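Local coordinates for polyhomeotic-proximal chromatin protein (PDB 1KW4) that acts as a Polycomb group chromatin protein that maintains repression of homeotic genes within the PRC1 complex, here as its polymer-forming SAM domain, at residues D37-Q42 / Q47-L52; K55-A60 / K70-V75. The protein carries 1 engineered substitution. All coordinates share one frame; numbering follows the deposited sequence.

Contact 1 (D37-Q42 / Q47-L52); sequences DDFIQQ and QALLRL. Engineered in segment 47-52: Arg51 (natural residue Leu).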
# COMPACT_ATOMS: atom_id res chain seq x y z
N ASP A 37 -8.28 -5.36 3.30
CA ASP A 37 -9.63 -4.82 3.13
C ASP A 37 -9.68 -3.30 3.21
O ASP A 37 -10.51 -2.67 2.54
CB ASP A 37 -10.60 -5.42 4.16
CG ASP A 37 -10.85 -6.90 3.91
OD1 ASP A 37 -10.65 -7.36 2.77
OD2 ASP A 37 -11.28 -7.60 4.86
N ASP A 38 -8.81 -2.70 4.01
CA ASP A 38 -8.77 -1.24 4.14
C ASP A 38 -8.33 -0.60 2.83
O ASP A 38 -8.89 0.42 2.42
CB ASP A 38 -7.83 -0.82 5.27
CG ASP A 38 -8.28 -1.31 6.63
OD1 ASP A 38 -9.48 -1.16 6.94
OD2 ASP A 38 -7.44 -1.84 7.39
N PHE A 39 -7.33 -1.18 2.17
CA PHE A 39 -6.87 -0.63 0.90
C PHE A 39 -7.96 -0.73 -0.16
O PHE A 39 -8.15 0.20 -0.96
CB PHE A 39 -5.60 -1.36 0.42
CG PHE A 39 -4.33 -0.82 1.02
CD1 PHE A 39 -3.94 -1.16 2.32
CD2 PHE A 39 -3.55 0.10 0.31
CE1 PHE A 39 -2.81 -0.59 2.90
CE2 PHE A 39 -2.42 0.67 0.88
CZ PHE A 39 -2.04 0.33 2.18
N ILE A 40 -8.70 -1.83 -0.16
CA ILE A 40 -9.78 -2.01 -1.13
C ILE A 40 -10.90 -1.01 -0.85
O ILE A 40 -11.40 -0.35 -1.76
CB ILE A 40 -10.34 -3.45 -1.09
CG1 ILE A 40 -9.27 -4.43 -1.58
CG2 ILE A 40 -11.58 -3.56 -1.99
CD1 ILE A 40 -9.64 -5.90 -1.39
N GLN A 41 -11.27 -0.88 0.43
CA GLN A 41 -12.34 0.04 0.83
C GLN A 41 -12.02 1.50 0.50
O GLN A 41 -12.91 2.27 0.15
CB GLN A 41 -12.62 -0.11 2.33
CG GLN A 41 -13.71 0.83 2.84
CD GLN A 41 -13.97 0.68 4.33
OE1 GLN A 41 -13.07 0.87 5.15
NE2 GLN A 41 -15.20 0.33 4.68
N GLN A 42 -10.75 1.88 0.63
CA GLN A 42 -10.36 3.26 0.34
C GLN A 42 -10.00 3.47 -1.13
O GLN A 42 -9.57 4.55 -1.52
CB GLN A 42 -9.18 3.68 1.23
CG GLN A 42 -9.52 3.77 2.71
CD GLN A 42 -10.66 4.73 2.99
OE1 GLN A 42 -10.64 5.88 2.57
NE2 GLN A 42 -11.67 4.25 3.71
N GLN A 47 -1.67 4.85 -8.63
CA GLN A 47 -1.42 6.28 -8.57
C GLN A 47 -1.54 6.81 -7.14
O GLN A 47 -0.76 7.66 -6.72
CB GLN A 47 -2.38 7.02 -9.50
CG GLN A 47 -2.07 6.86 -10.98
CD GLN A 47 -0.92 7.74 -11.43
OE1 GLN A 47 0.15 7.75 -10.82
NE2 GLN A 47 -1.14 8.48 -12.51
N ALA A 48 -2.52 6.30 -6.40
CA ALA A 48 -2.72 6.71 -5.02
C ALA A 48 -1.61 6.16 -4.13
O ALA A 48 -1.13 6.85 -3.22
CB ALA A 48 -4.08 6.23 -4.51
N LEU A 49 -1.20 4.92 -4.39
CA LEU A 49 -0.14 4.28 -3.61
C LEU A 49 1.16 5.08 -3.65
O LEU A 49 1.88 5.18 -2.65
CB LEU A 49 0.10 2.86 -4.14
CG LEU A 49 1.13 2.01 -3.39
CD1 LEU A 49 0.67 1.78 -1.95
CD2 LEU A 49 1.32 0.68 -4.11
N LEU A 50 1.46 5.65 -4.81
CA LEU A 50 2.68 6.44 -4.97
C LEU A 50 2.66 7.70 -4.11
O LEU A 50 3.72 8.24 -3.76
CB LEU A 50 2.86 6.81 -6.45
CG LEU A 50 3.24 5.65 -7.37
CD1 LEU A 50 3.11 6.07 -8.83
CD2 LEU A 50 4.66 5.20 -7.06
N ARG A 51 1.47 8.16 -3.75
CA ARG A 51 1.31 9.37 -2.93
C ARG A 51 1.18 9.11 -1.43
O ARG A 51 1.29 10.05 -0.64
CB ARG A 51 0.08 10.15 -3.40
CG ARG A 51 0.17 10.67 -4.81
CD ARG A 51 1.33 11.64 -4.97
NE ARG A 51 1.45 12.58 -3.86
CZ ARG A 51 0.46 13.35 -3.39
NH1 ARG A 51 -0.75 13.29 -3.92
NH2 ARG A 51 0.70 14.18 -2.38
N LEU A 52 0.94 7.87 -1.04
CA LEU A 52 0.79 7.53 0.37
C LEU A 52 2.03 7.75 1.21
O LEU A 52 3.10 7.20 0.93
CB LEU A 52 0.33 6.07 0.52
CG LEU A 52 -1.18 5.81 0.47
CD1 LEU A 52 -1.45 4.31 0.46
CD2 LEU A 52 -1.85 6.47 1.66
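Leu49 and Leu52 meet the Phe39 ring at its CE2 corner, and that meeting is the whole of the contact between 37-42 and 47-52. Along the second segment, Leu49 is the first residue to take part, and its CA lies nearest that of Phe39, at 9.5 Å. Its CG stands anti to the backbone N (chi1 -177°), and CD1 is the methyl that approaches, 4.3 Å from CE2 of Phe39. That is a loose touch. Arg51, an engineered residue where the natural protein has Leu, is solvent-exposed and plays no part across the interface; its backbone N bonds to Ala48 O at 3.0 Å. Leu52, the last residue of the segment, makes the nearer approach: its CD1 lies 3.8 Å from Phe39 CE2. Both methyls come in at a slant to the ring, and the side chains of Phe39 and Leu52 cross obliquely. A large flat hydrocarbon suits position 39, because it can span the gap between backbones too far apart for small side chains to meet, while branched leucines supply methyls to pack against it. Phe39 is buried, and its other neighbours come from nearly every part of the SAM fold: Val22 and Ile26 of helix 19-27, Leu57 of helix 54-60, Ile71 of helix 65-78, and the loop residues Ile44, Met61 and Met63. Helices 36-41 and 46-51 are thus joined within the buried core of the five-helix bundle, with Leu49 also packing on Val75 of helix 65-78.

Contact 2 (K55-A60 / K70-V75); sequences KHLVNA and KIVAKV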
# COMPACT_ATOMS: atom_id res chain seq x y z
N LYS A 55 2.23 9.40 7.33
CA LYS A 55 1.17 10.13 8.04
C LYS A 55 -0.24 9.67 7.64
O LYS A 55 -1.13 9.55 8.48
CB LYS A 55 1.29 11.64 7.78
CG LYS A 55 0.86 12.06 6.38
CD LYS A 55 0.73 13.58 6.24
CE LYS A 55 2.08 14.26 6.19
NZ LYS A 55 1.94 15.73 5.95
N HIS A 56 -0.44 9.43 6.34
CA HIS A 56 -1.73 9.00 5.83
C HIS A 56 -2.08 7.59 6.30
O HIS A 56 -3.23 7.31 6.64
CB HIS A 56 -1.72 9.03 4.30
CG HIS A 56 -1.45 10.39 3.73
ND1 HIS A 56 -0.69 10.59 2.60
CD2 HIS A 56 -1.87 11.62 4.12
CE1 HIS A 56 -0.65 11.88 2.32
NE2 HIS A 56 -1.35 12.53 3.22
N LEU A 57 -1.08 6.72 6.30
CA LEU A 57 -1.25 5.34 6.72
C LEU A 57 -1.60 5.24 8.20
O LEU A 57 -2.58 4.61 8.58
CB LEU A 57 0.03 4.54 6.44
CG LEU A 57 0.42 4.38 4.96
CD1 LEU A 57 1.83 3.82 4.84
CD2 LEU A 57 -0.58 3.48 4.27
N VAL A 58 -0.78 5.88 9.03
CA VAL A 58 -0.98 5.86 10.47
C VAL A 58 -2.18 6.69 10.92
O VAL A 58 -3.07 6.18 11.59
CB VAL A 58 0.29 6.36 11.21
CG1 VAL A 58 0.04 6.41 12.71
CG2 VAL A 58 1.47 5.44 10.90
N ASN A 59 -2.20 7.96 10.54
CA ASN A 59 -3.30 8.84 10.94
C ASN A 59 -4.61 8.59 10.20
O ASN A 59 -5.63 8.27 10.82
CB ASN A 59 -2.89 10.31 10.77
CG ASN A 59 -1.71 10.68 11.65
OD1 ASN A 59 -1.75 10.50 12.86
ND2 ASN A 59 -0.65 11.21 11.03
N ALA A 60 -4.59 8.73 8.88
CA ALA A 60 -5.80 8.54 8.08
C ALA A 60 -6.33 7.11 8.05
O ALA A 60 -7.54 6.90 8.10
CB ALA A 60 -5.55 9.03 6.65
N LYS A 70 7.00 -0.24 6.40
CA LYS A 70 7.36 -1.27 5.43
C LYS A 70 6.71 -1.01 4.06
O LYS A 70 7.34 -1.24 3.03
CB LYS A 70 6.98 -2.65 5.97
CG LYS A 70 7.83 -3.05 7.17
CD LYS A 70 7.10 -3.97 8.14
CE LYS A 70 6.96 -5.38 7.60
NZ LYS A 70 6.38 -6.27 8.64
N ILE A 71 5.47 -0.54 4.06
CA ILE A 71 4.79 -0.26 2.80
C ILE A 71 5.46 0.90 2.06
O ILE A 71 5.77 0.81 0.88
CB ILE A 71 3.29 0.06 3.03
CG1 ILE A 71 2.57 -1.20 3.52
CG2 ILE A 71 2.65 0.58 1.74
CD1 ILE A 71 1.16 -0.94 4.01
N VAL A 72 5.68 2.00 2.78
CA VAL A 72 6.32 3.17 2.16
C VAL A 72 7.70 2.81 1.60
O VAL A 72 8.05 3.22 0.50
CB VAL A 72 6.46 4.33 3.18
CG1 VAL A 72 7.25 5.48 2.56
CG2 VAL A 72 5.08 4.81 3.60
N ALA A 73 8.46 2.04 2.37
CA ALA A 73 9.81 1.63 1.97
C ALA A 73 9.83 0.72 0.73
O ALA A 73 10.68 0.88 -0.14
CB ALA A 73 10.51 0.92 3.12
N LYS A 74 8.90 -0.23 0.67
CA LYS A 74 8.84 -1.13 -0.47
C LYS A 74 8.51 -0.37 -1.74
O LYS A 74 9.11 -0.60 -2.79
CB LYS A 74 7.79 -2.23 -0.23
CG LYS A 74 7.81 -3.33 -1.28
CD LYS A 74 9.15 -4.06 -1.30
CE LYS A 74 9.15 -5.20 -2.31
NZ LYS A 74 10.44 -5.94 -2.30
N VAL A 75 7.55 0.55 -1.65
CA VAL A 75 7.16 1.36 -2.80
C VAL A 75 8.34 2.20 -3.28
O VAL A 75 8.58 2.33 -4.48
CB VAL A 75 5.96 2.28 -2.46
CG1 VAL A 75 5.67 3.23 -3.62
CG2 VAL A 75 4.73 1.43 -2.16
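Apolar packing does all the work between 55-60 and 70-75, and Leu57 supplies one side of it alone. Its CD1 methyl lies 3.6 Å from CG2 of Val72, a close methyl-to-methyl touch between side chains that run at a slant to each other, and 4.4 Å from CB of Ile71. Leu57 is extended toward the facing helix, with CG anti to its carbonyl carbon (chi1 -65°) and CD1 continuing the extended chain far across the gap. Val72 sets CG1 anti to its backbone N (chi1 174°), leaving CG2 as the branch that meets the leucine. The reach matters because the nearest CA atoms, those of Leu57 and Val72, are 9.1 Å apart: a leucine reaches to the beta-branched Val72 and to the CB branch point of Ile71.

No hydrogen bond crosses between the segments. Asn59 N bonds to Lys55 O at 2.8 Å, and Asn59 ND2 adds a weak, bent bond to that same oxygen (3.1 Å, 123°); a wider pi-type turn occupies 56-60. Other polar groups find partners elsewhere: the backbone of Leu57 is hydrogen-bonded with that of Met63, NZ of Lys70 reaches Pro30 O, and ND1 of His56 meets Lys53 N near the start of its own helix.

Around the leucine, Ala68 of helix 65-78 and the loop residue Met63 also pack on it, while Ile71 meets Ile26 of helix 19-27. With no hydrogen bond or charge pair joining the segments, helices 54-60 and 65-78 are held here by apolar contact alone, which the burial of Leu57 in the core of this small helical SAM domain favours.

Contact 1 and contact 2 follow one another along the chain, their centres 10 Å apart, and both feed one hydrophobic core of the SAM domain. Three apolar touches connect them: Leu49 CG to Val75 CG2 at 3.8 Å, Phe39 CZ to Ile71 CD1 at 3.9 Å, and Leu52 CD1 to Leu57 CD2 at 4.0 Å. The CD1 methyl of Leu52 therefore packs on both Phe39 and Leu57, while CZ of Phe39 extends contact 1 to the long helix 65-78. Helices 46-51 and 54-60 follow each other in the chain, and Leu52, between them, touches Leu57. Together they describe the interior of the domain, whose helical polymer is built from such folded units.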